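PDB 6G43: putative major capsid protein from Cafeteriavirus-dependent mavirus, which probably forms the main building block of the icosahedral virophage capsid, assembling as a trimer of double jelly-roll subunits of the hexon type. Local coordinates for residues Leu126-Gln131 / Glu471-Arg476; Ser146-Tyr151 / Tyr387-Ser392; Val331-Ala336 / Val440-Asn445; Gly355-Glu360 / Leu373-Leu378; Leu359-Asp364 / Ile448-Gln453. All coordinates share one frame; numbering follows the deposited sequence.

Contact 1: Leu126-Gln131 / Glu471-Arg476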
# COMPACT_ATOMS: atom_id res chain seq x y z
N LEU A 126 20.61 4.89 -16.90
CA LEU A 126 19.28 4.29 -17.04
C LEU A 126 18.59 4.12 -15.69
O LEU A 126 17.44 4.54 -15.52
CB LEU A 126 19.37 2.93 -17.73
CG LEU A 126 19.60 2.93 -19.25
CD1 LEU A 126 20.03 1.54 -19.71
CD2 LEU A 126 18.35 3.36 -20.00
N ILE A 127 19.29 3.51 -14.74
CA ILE A 127 18.73 3.26 -13.41
C ILE A 127 18.61 4.53 -12.55
O ILE A 127 17.71 4.62 -11.73
CB ILE A 127 19.51 2.15 -12.66
CG1 ILE A 127 18.67 1.56 -11.52
CG2 ILE A 127 20.84 2.67 -12.11
CD1 ILE A 127 17.32 1.01 -11.93
N LYS A 128 19.53 5.49 -12.74
CA LYS A 128 19.44 6.80 -12.07
C LYS A 128 18.11 7.50 -12.33
O LYS A 128 17.58 8.16 -11.44
CB LYS A 128 20.59 7.72 -12.50
CG LYS A 128 20.88 8.86 -11.53
CD LYS A 128 21.35 10.14 -12.22
CE LYS A 128 22.55 9.93 -13.13
NZ LYS A 128 23.19 11.22 -13.54
N LEU A 129 17.57 7.37 -13.54
CA LEU A 129 16.25 7.90 -13.89
C LEU A 129 15.13 6.94 -13.49
O LEU A 129 14.17 7.34 -12.83
CB LEU A 129 16.16 8.18 -15.39
CG LEU A 129 17.07 9.26 -15.95
CD1 LEU A 129 16.77 9.44 -17.43
CD2 LEU A 129 16.91 10.59 -15.23
N HIS A 130 15.26 5.68 -13.92
CA HIS A 130 14.25 4.65 -13.69
C HIS A 130 13.88 4.43 -12.22
O HIS A 130 12.72 4.14 -11.92
CB HIS A 130 14.68 3.33 -14.34
CG HIS A 130 13.62 2.27 -14.30
ND1 HIS A 130 12.38 2.42 -14.89
CD2 HIS A 130 13.61 1.04 -13.73
CE1 HIS A 130 11.66 1.34 -14.69
NE2 HIS A 130 12.38 0.48 -13.99
N GLN A 131 14.84 4.59 -11.31
CA GLN A 131 14.59 4.45 -9.86
C GLN A 131 13.57 5.47 -9.30
O GLN A 131 12.92 5.19 -8.29
CB GLN A 131 15.90 4.51 -9.06
CG GLN A 131 16.56 5.88 -8.99
CD GLN A 131 17.91 5.86 -8.26
OE1 GLN A 131 18.26 4.90 -7.58
NE2 GLN A 131 18.67 6.95 -8.41
N GLU A 471 21.42 18.59 -15.55
CA GLU A 471 21.33 17.58 -16.60
C GLU A 471 19.92 17.53 -17.16
O GLU A 471 18.95 17.60 -16.40
CB GLU A 471 21.71 16.20 -16.06
CG GLU A 471 23.18 16.04 -15.73
CD GLU A 471 23.51 14.64 -15.23
OE1 GLU A 471 22.86 14.18 -14.27
OE2 GLU A 471 24.44 14.01 -15.78
N VAL A 472 19.81 17.43 -18.49
CA VAL A 472 18.53 17.26 -19.17
C VAL A 472 18.62 15.97 -19.98
O VAL A 472 19.41 15.88 -20.93
CB VAL A 472 18.22 18.45 -20.11
CG1 VAL A 472 16.91 18.22 -20.86
CG2 VAL A 472 18.15 19.75 -19.31
N PHE A 473 17.82 14.97 -19.59
CA PHE A 473 17.75 13.69 -20.29
C PHE A 473 16.50 13.62 -21.17
O PHE A 473 15.52 14.32 -20.92
CB PHE A 473 17.72 12.53 -19.30
CG PHE A 473 18.97 12.39 -18.48
CD1 PHE A 473 19.11 13.07 -17.27
CD2 PHE A 473 20.00 11.56 -18.91
CE1 PHE A 473 20.27 12.93 -16.51
CE2 PHE A 473 21.16 11.42 -18.15
CZ PHE A 473 21.29 12.10 -16.96
N SER A 474 16.56 12.76 -22.18
CA SER A 474 15.40 12.43 -23.01
C SER A 474 15.12 10.94 -22.89
O SER A 474 16.06 10.14 -22.81
CB SER A 474 15.68 12.78 -24.47
OG SER A 474 16.74 12.00 -25.00
N ILE A 475 13.84 10.58 -22.86
CA ILE A 475 13.40 9.19 -22.86
C ILE A 475 12.60 8.97 -24.15
O ILE A 475 11.41 9.26 -24.20
CB ILE A 475 12.55 8.85 -21.60
CG1 ILE A 475 13.36 9.11 -20.32
CG2 ILE A 475 12.06 7.40 -21.63
CD1 ILE A 475 13.11 10.46 -19.68
N ARG A 476 13.29 8.48 -25.18
CA ARG A 476 12.67 8.21 -26.48
C ARG A 476 12.07 6.80 -26.51
O ARG A 476 12.63 5.86 -25.94
CB ARG A 476 13.69 8.35 -27.62
CG ARG A 476 14.14 9.77 -27.91
CD ARG A 476 15.09 9.81 -29.10
NE ARG A 476 16.16 10.80 -28.94
CZ ARG A 476 16.12 12.08 -29.33
NH1 ARG A 476 15.04 12.60 -29.92
NH2 ARG A 476 17.17 12.87 -29.12

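Contact 2: Ser146-Tyr151 / Tyr387-Ser392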
# COMPACT_ATOMS: atom_id res chain seq x y z
N SER A 146 16.33 -1.57 -3.79
CA SER A 146 15.45 -0.75 -4.63
C SER A 146 15.01 0.58 -4.00
O SER A 146 14.63 1.51 -4.73
CB SER A 146 14.22 -1.56 -5.03
OG SER A 146 13.48 -1.97 -3.89
N ASP A 147 15.05 0.67 -2.68
CA ASP A 147 14.68 1.89 -1.96
C ASP A 147 15.66 3.03 -2.25
O ASP A 147 16.88 2.85 -2.13
CB ASP A 147 14.64 1.61 -0.46
CG ASP A 147 14.18 2.81 0.35
OD1 ASP A 147 13.10 3.36 0.07
OD2 ASP A 147 14.91 3.20 1.29
N VAL A 148 15.13 4.19 -2.63
CA VAL A 148 15.94 5.38 -2.95
C VAL A 148 15.84 6.37 -1.79
O VAL A 148 14.80 6.47 -1.13
CB VAL A 148 15.45 6.04 -4.25
CG1 VAL A 148 16.29 7.25 -4.63
CG2 VAL A 148 15.46 5.03 -5.39
N ASP A 149 16.93 7.11 -1.55
CA ASP A 149 17.02 8.06 -0.44
C ASP A 149 15.98 9.17 -0.54
O ASP A 149 15.83 9.81 -1.59
CB ASP A 149 18.42 8.69 -0.39
CG ASP A 149 19.50 7.72 0.03
OD1 ASP A 149 19.21 6.77 0.78
OD2 ASP A 149 20.65 7.91 -0.40
N GLU A 150 15.28 9.40 0.57
CA GLU A 150 14.33 10.49 0.70
C GLU A 150 15.00 11.79 1.19
O GLU A 150 14.46 12.88 0.96
CB GLU A 150 13.22 10.09 1.67
CG GLU A 150 12.36 8.93 1.18
CD GLU A 150 11.24 8.58 2.13
OE1 GLU A 150 10.08 8.93 1.84
OE2 GLU A 150 11.51 7.97 3.18
N TYR A 151 16.15 11.67 1.86
CA TYR A 151 16.81 12.80 2.53
C TYR A 151 18.31 12.85 2.25
O TYR A 151 18.92 11.82 1.96
CB TYR A 151 16.50 12.76 4.03
CG TYR A 151 15.02 12.86 4.29
CD1 TYR A 151 14.35 14.07 4.11
CD2 TYR A 151 14.26 11.73 4.63
CE1 TYR A 151 12.98 14.17 4.29
CE2 TYR A 151 12.89 11.83 4.82
CZ TYR A 151 12.25 13.05 4.64
OH TYR A 151 10.89 13.17 4.82
N TYR A 387 6.84 10.23 -11.28
CA TYR A 387 7.73 10.48 -10.13
C TYR A 387 7.16 9.81 -8.87
O TYR A 387 6.03 10.08 -8.48
CB TYR A 387 7.94 11.98 -9.90
CG TYR A 387 8.91 12.29 -8.78
CD1 TYR A 387 10.29 12.15 -8.96
CD2 TYR A 387 8.46 12.72 -7.53
CE1 TYR A 387 11.18 12.43 -7.93
CE2 TYR A 387 9.34 13.00 -6.50
CZ TYR A 387 10.70 12.86 -6.70
OH TYR A 387 11.58 13.14 -5.67
N ASN A 388 7.96 8.95 -8.26
CA ASN A 388 7.47 7.98 -7.27
C ASN A 388 7.76 8.31 -5.79
O ASN A 388 7.55 7.47 -4.92
CB ASN A 388 7.99 6.57 -7.61
CG ASN A 388 9.51 6.45 -7.52
OD1 ASN A 388 10.20 7.40 -7.12
ND2 ASN A 388 10.04 5.30 -7.89
N LYS A 389 8.25 9.53 -5.52
CA LYS A 389 8.57 9.95 -4.15
C LYS A 389 7.68 11.11 -3.68
O LYS A 389 6.91 11.67 -4.46
CB LYS A 389 10.05 10.32 -4.03
CG LYS A 389 10.98 9.27 -4.62
CD LYS A 389 12.39 9.34 -4.05
CE LYS A 389 12.49 8.73 -2.66
NZ LYS A 389 12.08 7.30 -2.61
N ARG A 390 7.80 11.44 -2.40
CA ARG A 390 6.97 12.44 -1.74
C ARG A 390 7.57 13.84 -1.80
O ARG A 390 8.75 14.01 -2.10
CB ARG A 390 6.76 12.02 -0.29
CG ARG A 390 6.01 10.70 -0.16
CD ARG A 390 6.47 9.86 1.02
NE ARG A 390 5.70 8.63 1.13
CZ ARG A 390 5.84 7.54 0.36
NH1 ARG A 390 6.76 7.50 -0.61
NH2 ARG A 390 5.06 6.49 0.57
N PHE A 391 6.73 14.84 -1.50
CA PHE A 391 7.13 16.25 -1.59
C PHE A 391 8.27 16.62 -0.64
O PHE A 391 9.16 17.39 -1.02
CB PHE A 391 5.94 17.18 -1.34
CG PHE A 391 6.26 18.65 -1.53
CD1 PHE A 391 6.25 19.21 -2.81
CD2 PHE A 391 6.58 19.46 -0.45
CE1 PHE A 391 6.55 20.55 -2.99
CE2 PHE A 391 6.88 20.80 -0.62
CZ PHE A 391 6.86 21.35 -1.90
N SER A 392 8.23 16.07 0.57
CA SER A 392 9.29 16.28 1.56
C SER A 392 10.68 16.01 0.98
O SER A 392 11.62 16.75 1.25
CB SER A 392 9.05 15.39 2.78
OG SER A 392 10.05 15.58 3.77

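Contact 3: Val331-Ala336 / Val440-Asn445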
# COMPACT_ATOMS: atom_id res chain seq x y z
N VAL A 331 11.14 14.46 -31.77
CA VAL A 331 10.56 14.85 -30.47
C VAL A 331 10.45 13.64 -29.52
O VAL A 331 9.67 12.71 -29.80
CB VAL A 331 9.17 15.48 -30.67
CG1 VAL A 331 8.61 15.99 -29.35
CG2 VAL A 331 9.22 16.61 -31.68
N PRO A 332 11.21 13.63 -28.41
CA PRO A 332 11.07 12.55 -27.41
C PRO A 332 9.72 12.54 -26.69
O PRO A 332 9.06 13.57 -26.59
CB PRO A 332 12.19 12.84 -26.40
CG PRO A 332 13.14 13.74 -27.10
CD PRO A 332 12.33 14.54 -28.07
N SER A 333 9.35 11.36 -26.18
CA SER A 333 8.11 11.20 -25.42
C SER A 333 8.16 11.81 -24.02
O SER A 333 7.13 12.22 -23.49
CB SER A 333 7.73 9.72 -25.32
OG SER A 333 7.24 9.27 -26.56
N MSE A 334 9.35 11.84 -23.41
CA MSE A 334 9.52 12.43 -22.09
C MSE A 334 10.90 12.99 -21.91
O MSE A 334 11.86 12.54 -22.54
CB MSE A 334 9.24 11.38 -21.01
CG MSE A 334 8.56 11.99 -19.78
SE MSE A 334 8.45 10.65 -18.35
CE MSE A 334 6.73 9.83 -18.84
N PHE A 335 11.00 13.99 -21.04
CA PHE A 335 12.27 14.57 -20.61
C PHE A 335 12.39 14.44 -19.10
O PHE A 335 11.38 14.33 -18.40
CB PHE A 335 12.33 16.04 -20.98
CG PHE A 335 12.26 16.29 -22.45
CD1 PHE A 335 13.42 16.37 -23.21
CD2 PHE A 335 11.04 16.45 -23.08
CE1 PHE A 335 13.36 16.60 -24.57
CE2 PHE A 335 10.97 16.68 -24.45
CZ PHE A 335 12.13 16.76 -25.19
N ALA A 336 13.62 14.46 -18.60
CA ALA A 336 13.92 14.44 -17.17
C ALA A 336 14.98 15.49 -16.86
O ALA A 336 15.99 15.57 -17.55
CB ALA A 336 14.39 13.06 -16.74
N VAL A 440 4.85 19.83 -32.57
CA VAL A 440 5.79 19.31 -31.57
C VAL A 440 5.04 18.33 -30.65
O VAL A 440 4.44 18.72 -29.66
CB VAL A 440 6.43 20.45 -30.75
CG1 VAL A 440 7.40 19.91 -29.71
CG2 VAL A 440 7.15 21.43 -31.66
N MSE A 441 5.09 17.05 -31.02
CA MSE A 441 4.39 15.98 -30.30
C MSE A 441 5.27 14.78 -30.17
O MSE A 441 6.17 14.58 -30.98
CB MSE A 441 3.19 15.53 -31.11
CG MSE A 441 2.05 16.55 -31.06
SE MSE A 441 0.60 16.07 -32.31
CE MSE A 441 1.50 14.94 -33.64
N ALA A 442 4.99 13.96 -29.17
CA ALA A 442 5.77 12.75 -28.89
C ALA A 442 5.85 11.86 -30.13
O ALA A 442 4.84 11.61 -30.79
CB ALA A 442 5.16 11.99 -27.73
N ASN A 443 7.07 11.41 -30.45
CA ASN A 443 7.37 10.58 -31.63
C ASN A 443 7.15 11.26 -33.00
O ASN A 443 7.05 10.57 -34.02
CB ASN A 443 6.61 9.24 -31.55
CG ASN A 443 7.01 8.41 -30.35
OD1 ASN A 443 8.17 8.39 -29.95
ND2 ASN A 443 6.04 7.71 -29.76
N ALA A 444 7.12 12.59 -33.02
CA ALA A 444 7.03 13.34 -34.28
C ALA A 444 8.41 13.41 -34.93
O ALA A 444 9.40 13.70 -34.25
CB ALA A 444 6.50 14.74 -34.03
N ASN A 445 8.47 13.15 -36.23
CA ASN A 445 9.70 13.26 -37.00
C ASN A 445 9.90 14.73 -37.42
O ASN A 445 9.77 15.09 -38.59
CB ASN A 445 9.66 12.33 -38.22
CG ASN A 445 10.99 12.25 -38.95
OD1 ASN A 445 12.05 12.23 -38.33
ND2 ASN A 445 10.93 12.18 -40.28

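Contact 4: Gly355-Glu360 / Leu373-Leu378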
# COMPACT_ATOMS: atom_id res chain seq x y z
N GLY A 355 17.20 21.22 -4.59
CA GLY A 355 15.77 21.50 -4.64
C GLY A 355 15.51 22.53 -5.72
O GLY A 355 15.90 23.69 -5.58
N ILE A 356 14.87 22.10 -6.81
CA ILE A 356 14.51 22.99 -7.91
C ILE A 356 13.26 23.77 -7.52
O ILE A 356 12.21 23.18 -7.28
CB ILE A 356 14.25 22.20 -9.23
CG1 ILE A 356 15.51 21.44 -9.65
CG2 ILE A 356 13.83 23.15 -10.35
CD1 ILE A 356 15.31 20.47 -10.80
N ILE A 357 13.40 25.10 -7.46
CA ILE A 357 12.28 26.01 -7.13
C ILE A 357 11.65 26.71 -8.33
O ILE A 357 10.54 27.23 -8.23
CB ILE A 357 12.69 27.07 -6.07
CG1 ILE A 357 13.81 27.99 -6.58
CG2 ILE A 357 13.12 26.38 -4.78
CD1 ILE A 357 13.99 29.24 -5.74
N GLY A 358 12.37 26.74 -9.46
CA GLY A 358 11.88 27.36 -10.69
C GLY A 358 12.42 26.65 -11.91
O GLY A 358 13.51 26.06 -11.88
N LEU A 359 11.67 26.73 -13.00
CA LEU A 359 12.02 26.07 -14.25
C LEU A 359 11.39 26.84 -15.40
O LEU A 359 10.17 26.93 -15.46
CB LEU A 359 11.51 24.63 -14.23
CG LEU A 359 11.99 23.65 -15.30
CD1 LEU A 359 13.46 23.32 -15.11
CD2 LEU A 359 11.15 22.39 -15.28
N GLU A 360 12.21 27.43 -16.28
CA GLU A 360 11.70 27.95 -17.55
C GLU A 360 12.38 27.29 -18.75
O GLU A 360 13.60 27.08 -18.75
CB GLU A 360 11.74 29.49 -17.63
CG GLU A 360 13.07 30.19 -17.34
CD GLU A 360 12.97 31.70 -17.66
OE1 GLU A 360 11.95 32.17 -18.24
OE2 GLU A 360 13.91 32.44 -17.32
N LEU A 373 5.29 28.49 -12.69
CA LEU A 373 5.16 27.35 -11.78
C LEU A 373 6.07 27.44 -10.55
O LEU A 373 7.26 27.73 -10.66
CB LEU A 373 5.45 26.04 -12.52
CG LEU A 373 4.54 25.67 -13.69
CD1 LEU A 373 4.87 24.27 -14.19
CD2 LEU A 373 3.07 25.76 -13.30
N GLU A 374 5.48 27.17 -9.38
CA GLU A 374 6.22 27.03 -8.12
C GLU A 374 6.37 25.54 -7.78
O GLU A 374 5.85 24.68 -8.50
CB GLU A 374 5.50 27.80 -7.01
CG GLU A 374 5.50 29.31 -7.25
CD GLU A 374 4.67 30.10 -6.25
OE1 GLU A 374 3.57 29.64 -5.88
OE2 GLU A 374 5.11 31.19 -5.85
N GLN A 375 7.10 25.24 -6.70
CA GLN A 375 7.46 23.85 -6.34
C GLN A 375 6.32 22.83 -6.29
O GLN A 375 6.48 21.70 -6.77
CB GLN A 375 8.21 23.82 -5.00
CG GLN A 375 9.71 24.04 -5.13
CD GLN A 375 10.51 23.47 -3.97
OE1 GLN A 375 10.07 23.50 -2.82
NE2 GLN A 375 11.71 22.96 -4.26
N GLN A 376 5.19 23.22 -5.70
CA GLN A 376 4.03 22.33 -5.59
C GLN A 376 3.54 21.85 -6.96
O GLN A 376 3.17 20.69 -7.11
CB GLN A 376 2.88 23.03 -4.84
CG GLN A 376 3.13 23.28 -3.36
CD GLN A 376 3.17 22.01 -2.51
OE1 GLN A 376 2.78 20.93 -2.96
NE2 GLN A 376 3.64 22.14 -1.28
N GLN A 377 3.55 22.75 -7.94
CA GLN A 377 3.11 22.44 -9.30
C GLN A 377 4.17 21.66 -10.09
O GLN A 377 3.83 20.81 -10.91
CB GLN A 377 2.71 23.71 -10.06
CG GLN A 377 1.31 24.21 -9.73
CD GLN A 377 1.17 24.69 -8.29
OE1 GLN A 377 1.90 25.58 -7.85
NE2 GLN A 377 0.24 24.09 -7.54
N LEU A 378 5.45 21.96 -9.84
CA LEU A 378 6.55 21.18 -10.41
C LEU A 378 6.55 19.74 -9.87
O LEU A 378 6.82 18.80 -10.62
CB LEU A 378 7.89 21.86 -10.13
CG LEU A 378 8.11 23.23 -10.79
CD1 LEU A 378 9.34 23.93 -10.22
CD2 LEU A 378 8.22 23.11 -12.30
O HOH W 1 8.78 27.51 -6.19

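Contact 5: Leu359-Asp364 / Ile448-Gln453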
# COMPACT_ATOMS: atom_id res chain seq x y z
N LEU A 359 11.67 26.73 -13.00
CA LEU A 359 12.02 26.07 -14.25
C LEU A 359 11.39 26.84 -15.40
O LEU A 359 10.17 26.93 -15.46
CB LEU A 359 11.51 24.63 -14.23
CG LEU A 359 11.99 23.65 -15.30
CD1 LEU A 359 13.46 23.32 -15.11
CD2 LEU A 359 11.15 22.39 -15.28
N GLU A 360 12.21 27.43 -16.28
CA GLU A 360 11.70 27.95 -17.55
C GLU A 360 12.38 27.29 -18.75
O GLU A 360 13.60 27.08 -18.75
CB GLU A 360 11.74 29.49 -17.63
CG GLU A 360 13.07 30.19 -17.34
CD GLU A 360 12.97 31.70 -17.66
OE1 GLU A 360 11.95 32.17 -18.24
OE2 GLU A 360 13.91 32.44 -17.32
N ILE A 361 11.56 26.95 -19.74
CA ILE A 361 11.97 26.14 -20.88
C ILE A 361 11.67 26.91 -22.17
O ILE A 361 10.63 27.55 -22.30
CB ILE A 361 11.23 24.78 -20.88
CG1 ILE A 361 11.58 24.00 -19.60
CG2 ILE A 361 11.61 23.95 -22.11
CD1 ILE A 361 10.68 22.81 -19.33
N LYS A 362 12.61 26.82 -23.11
CA LYS A 362 12.46 27.39 -24.44
C LYS A 362 12.40 26.23 -25.44
O LYS A 362 13.19 25.30 -25.33
CB LYS A 362 13.65 28.30 -24.76
CG LYS A 362 13.64 28.95 -26.14
CD LYS A 362 14.81 29.90 -26.31
CE LYS A 362 14.94 30.36 -27.76
NZ LYS A 362 16.01 31.38 -27.94
N VAL A 363 11.46 26.30 -26.38
CA VAL A 363 11.38 25.34 -27.49
C VAL A 363 11.20 26.13 -28.78
O VAL A 363 10.13 26.71 -29.01
CB VAL A 363 10.22 24.34 -27.31
CG1 VAL A 363 10.20 23.33 -28.46
CG2 VAL A 363 10.35 23.61 -25.98
N ASP A 364 12.25 26.15 -29.61
CA ASP A 364 12.30 26.96 -30.83
C ASP A 364 12.10 28.46 -30.49
O ASP A 364 12.89 29.01 -29.72
CB ASP A 364 11.33 26.43 -31.91
CG ASP A 364 11.60 24.98 -32.28
OD1 ASP A 364 12.77 24.54 -32.26
OD2 ASP A 364 10.62 24.28 -32.62
N ILE A 448 13.76 20.06 -33.43
CA ILE A 448 13.51 21.16 -32.49
C ILE A 448 14.80 21.54 -31.77
O ILE A 448 15.75 20.76 -31.72
CB ILE A 448 12.43 20.80 -31.44
CG1 ILE A 448 12.75 19.46 -30.76
CG2 ILE A 448 11.05 20.74 -32.08
CD1 ILE A 448 11.93 19.20 -29.51
N ASN A 449 14.81 22.75 -31.22
CA ASN A 449 15.88 23.23 -30.36
C ASN A 449 15.28 23.55 -28.99
O ASN A 449 14.23 24.19 -28.91
CB ASN A 449 16.52 24.49 -30.96
CG ASN A 449 17.27 24.19 -32.25
OD1 ASN A 449 18.13 23.31 -32.30
ND2 ASN A 449 16.95 24.93 -33.31
N MSE A 450 15.95 23.09 -27.93
CA MSE A 450 15.45 23.27 -26.56
C MSE A 450 16.52 23.88 -25.69
O MSE A 450 17.69 23.54 -25.80
CB MSE A 450 15.00 21.93 -25.96
CG MSE A 450 14.22 22.12 -24.66
SE MSE A 450 13.74 20.39 -23.83
CE MSE A 450 11.96 20.24 -24.67
N GLN A 451 16.09 24.78 -24.81
CA GLN A 451 16.95 25.37 -23.78
C GLN A 451 16.21 25.32 -22.44
O GLN A 451 15.04 25.68 -22.37
CB GLN A 451 17.30 26.81 -24.14
CG GLN A 451 18.50 27.35 -23.38
CD GLN A 451 18.96 28.71 -23.88
OE1 GLN A 451 18.14 29.58 -24.18
NE2 GLN A 451 20.28 28.90 -23.97
N VAL A 452 16.90 24.86 -21.40
CA VAL A 452 16.31 24.66 -20.07
C VAL A 452 17.08 25.48 -19.04
O VAL A 452 18.30 25.34 -18.92
CB VAL A 452 16.33 23.17 -19.67
CG1 VAL A 452 15.86 22.97 -18.24
CG2 VAL A 452 15.46 22.35 -20.62
N GLN A 453 16.36 26.34 -18.31
CA GLN A 453 16.90 27.09 -17.18
C GLN A 453 16.25 26.59 -15.89
O GLN A 453 15.03 26.55 -15.80
CB GLN A 453 16.63 28.59 -17.35
CG GLN A 453 17.08 29.46 -16.17
CD GLN A 453 16.67 30.91 -16.34
OE1 GLN A 453 17.24 31.64 -17.15
NE2 GLN A 453 15.68 31.35 -15.56

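Contact 1: Leu126-Gln131 / Glu471-Arg476
L129 lies over one face of the F473 ring, its CG above the ring and its two methyls spread along it. CD1 comes down at the inner end, 3.7 Å from F473 CB, while CD2 reaches CD1 of the ring at 3.9 Å; the two side chains slant across each other. K128, one residue earlier on the helix, approaches the far end of the same ring. With CG anti to the backbone N (chi1 -160°) and two further bends, its chain carries NZ to 4.0 Å from F473 CZ, oblique to the ring plane. There NZ forms a salt bridge with E471 OE1 (3.1 Å), though its hydrogen-bond geometry is weak; the two chains cross at about a right angle. OE2 of E471 also has K469 as a long, weak ion partner. Two residues beyond F473, I475 meets L129 more loosely, CD1 to CD1 at 4.4 Å. E471, F473 and I475 thus present alternate side chains to the helix, whose axis crosses the strand at 88°. L129 also touches I293 and A336 on strands 285-305 and 334-341. This is helix-on-sheet packing, a helix of the N-terminal half laid across a C-terminal sheet of the double jelly roll.

Contact 2: Ser146-Tyr151 / Tyr387-Ser392
Residues 148-151 and 389-392 run almost parallel, their end-to-end directions 6° apart, and come nearest at E150 and K389, whose CA atoms are 7.5 Å apart. The first segment is irregular; the second turns into a short helix, with R390 at its N-cap position. K389 spans the gap. Bends at chi3 and chi4 curl its chain so that NZ gives a hydrogen bond of 3.2 Å to V148 O, arriving from above the carbonyl plane, while CE rests 3.7 Å from D149 O. E150 CG lies against that same CE at 3.8 Å, the two chains slanting past each other. E150 OE1 rests 3.8 Å from R390 CD and well out of the guanidinium plane, 4.4 Å from NH1, so no N-H points at it and the charges merely lie near each other; R390 NE instead forms a salt bridge with D171 of the second subunit. At the far end Y151 OH is 2.8 Å from S392 OG, which sits at the ring edge, in plane, and also hydrogen-bonds G179 O of the second subunit. The loop after helix 136-142 is thereby joined to the turn between helices 375-384 and 391-394, with Y387 and F391 packing back on helix 375-384 beside the subunit interface.

Contact 3: Val331-Ala336 / Val440-Asn445
V331 sits against a type II beta turn, M441 to A444, in the loop that leads to strand 448-457 of the C-terminal jelly roll. Its CB lies only 3.1 Å from M441 O, the carbonyl that also accepts the turn's own bond from A444 N. From CB the two methyls diverge. CG1, anti to the backbone N (chi1 -175°), passes the same carbonyl and ends 4.1 Å from V440 CG1; CG2 goes the other way, to A444 CB at 4.1 Å. The valine thus straddles M441 O, with an apolar neighbour for each branch. Its backbone makes two bonds to the turn: V331 N donates to A444 O at 3.1 Å, approaching nearly head-on to the carbonyl, and V331 O accepts from N443 N at 3.0 Å with the donor tilted from the carbonyl plane. Beyond P332, S333 meets the turn at A442, where its OG is 3.6 Å from A442 CB. S333 OG and N443 ND2 both hydrogen-bond OD2 of D477, which ties the two segments together through a shared carboxylate oxygen. The turn also faces the second subunit, where S33 OG of that chain hydrogen-bonds A442 O.

Contact 4: Gly355-Glu360 / Leu373-Leu378
Q375, in the first turn of helix 375-384, reaches across to I356 on a strand of the C-terminal jelly roll, NE2 donating to I356 O at 3.1 Å along a nearly straight N-H (164°). The strand is shaped here by a classic beta bulge, in which I357 and G358 both face T455. The Q375 chain leaves with chi1 -86° and runs extended beyond CG, which lays CG 3.4 Å from I356 O and brings the amide over the strand. The oxygen lies in the amide plane, yet the donor stands well above the plane of the I356 carbonyl. NE2 has a second acceptor in S395 O, so two backbone oxygens fix the rotation of the amide. I357 flanks it: its CG1 falls between the backbone N and the carbonyl carbon (chi1 62°) and its end leads away from the helix, while CG2 remains beside the amide, 3.7 Å from NE2. About one helical turn after Q375, L378 extends its two methyls along the strand. CD1 meets the bulge backbone, 4.0 Å from I357 O, and CD2 touches L359 CB at 4.1 Å. E374 holds the N-cap position, but its carboxylate turns outward to a salt bridge with R76 of the second subunit. Between strand and helix start, one water joins the backbones, donating to I357 O at 2.7 Å and accepting from Q375 N.

Contact 5: Leu359-Asp364 / Ile448-Gln453
I361, V363, M450 and V452 line the buried face of an antiparallel strand pair in the C-terminal jelly roll, while E360, K362, Q451 and Q453 stand on the more open face. The strands run 167° apart in direction, with I361-V452 and V363-M450 as non-hydrogen-bonded pairs. On the buried face the selenomethionine M450 packs against both I361 and V363: its CG lies 4.1 Å from I361 CG2, and the bend at chi3 turns CE to 4.0 Å from V363 CG2. L359 CD1 meets V452 CG1 at the end of this row, and F428 from a strand of the other sheet covers I361 and M450. On the open face K362 and Q451 are the looser pair. K362 is fully extended and its end leads away, touching Q451 through CB, 4.0 Å from Q451 CB, and again at CD; the Q451 amide is held by T323 O. E360 and Q453 are the close pair, side by side, with chi1 53° setting E360 against the glutamine and OE2 2.7 Å from NE2. These two pairs carry four ladder bonds. Where strand 355-363 ends, D364 continues the pairing: D364 N donates to N449 O at 2.9 Å, and its OD1 accepts from N449 N at 2.9 Å, nearly along the C-O bond.

Contacts 3, 4 and 5 lie wholly within the C-terminal part of the protein, whereas contacts 1 and 2 join it to earlier parts of the chain. Contact 1 closes the longest loop, with all the others nested inside; contact 4, its segments only 13 residues apart at their closest ends, sits within contacts 2 and 3, while contacts 2, 3 and 5 alternate with one another along the sequence. Strand 355-363 serves contacts 4 and 5, their centres about 15 Å apart; those of contacts 3 and 5 are about 13 Å apart, of 2 and 5 about 27 Å. Contacts 1 and 3 meet through neighbouring strands 464-483 and 334-341. F335 packs on M450 and V472 on V452, bringing two sheets face to face. Contacts 2, 3 and 4 touch the second subunit, linking fold to trimer.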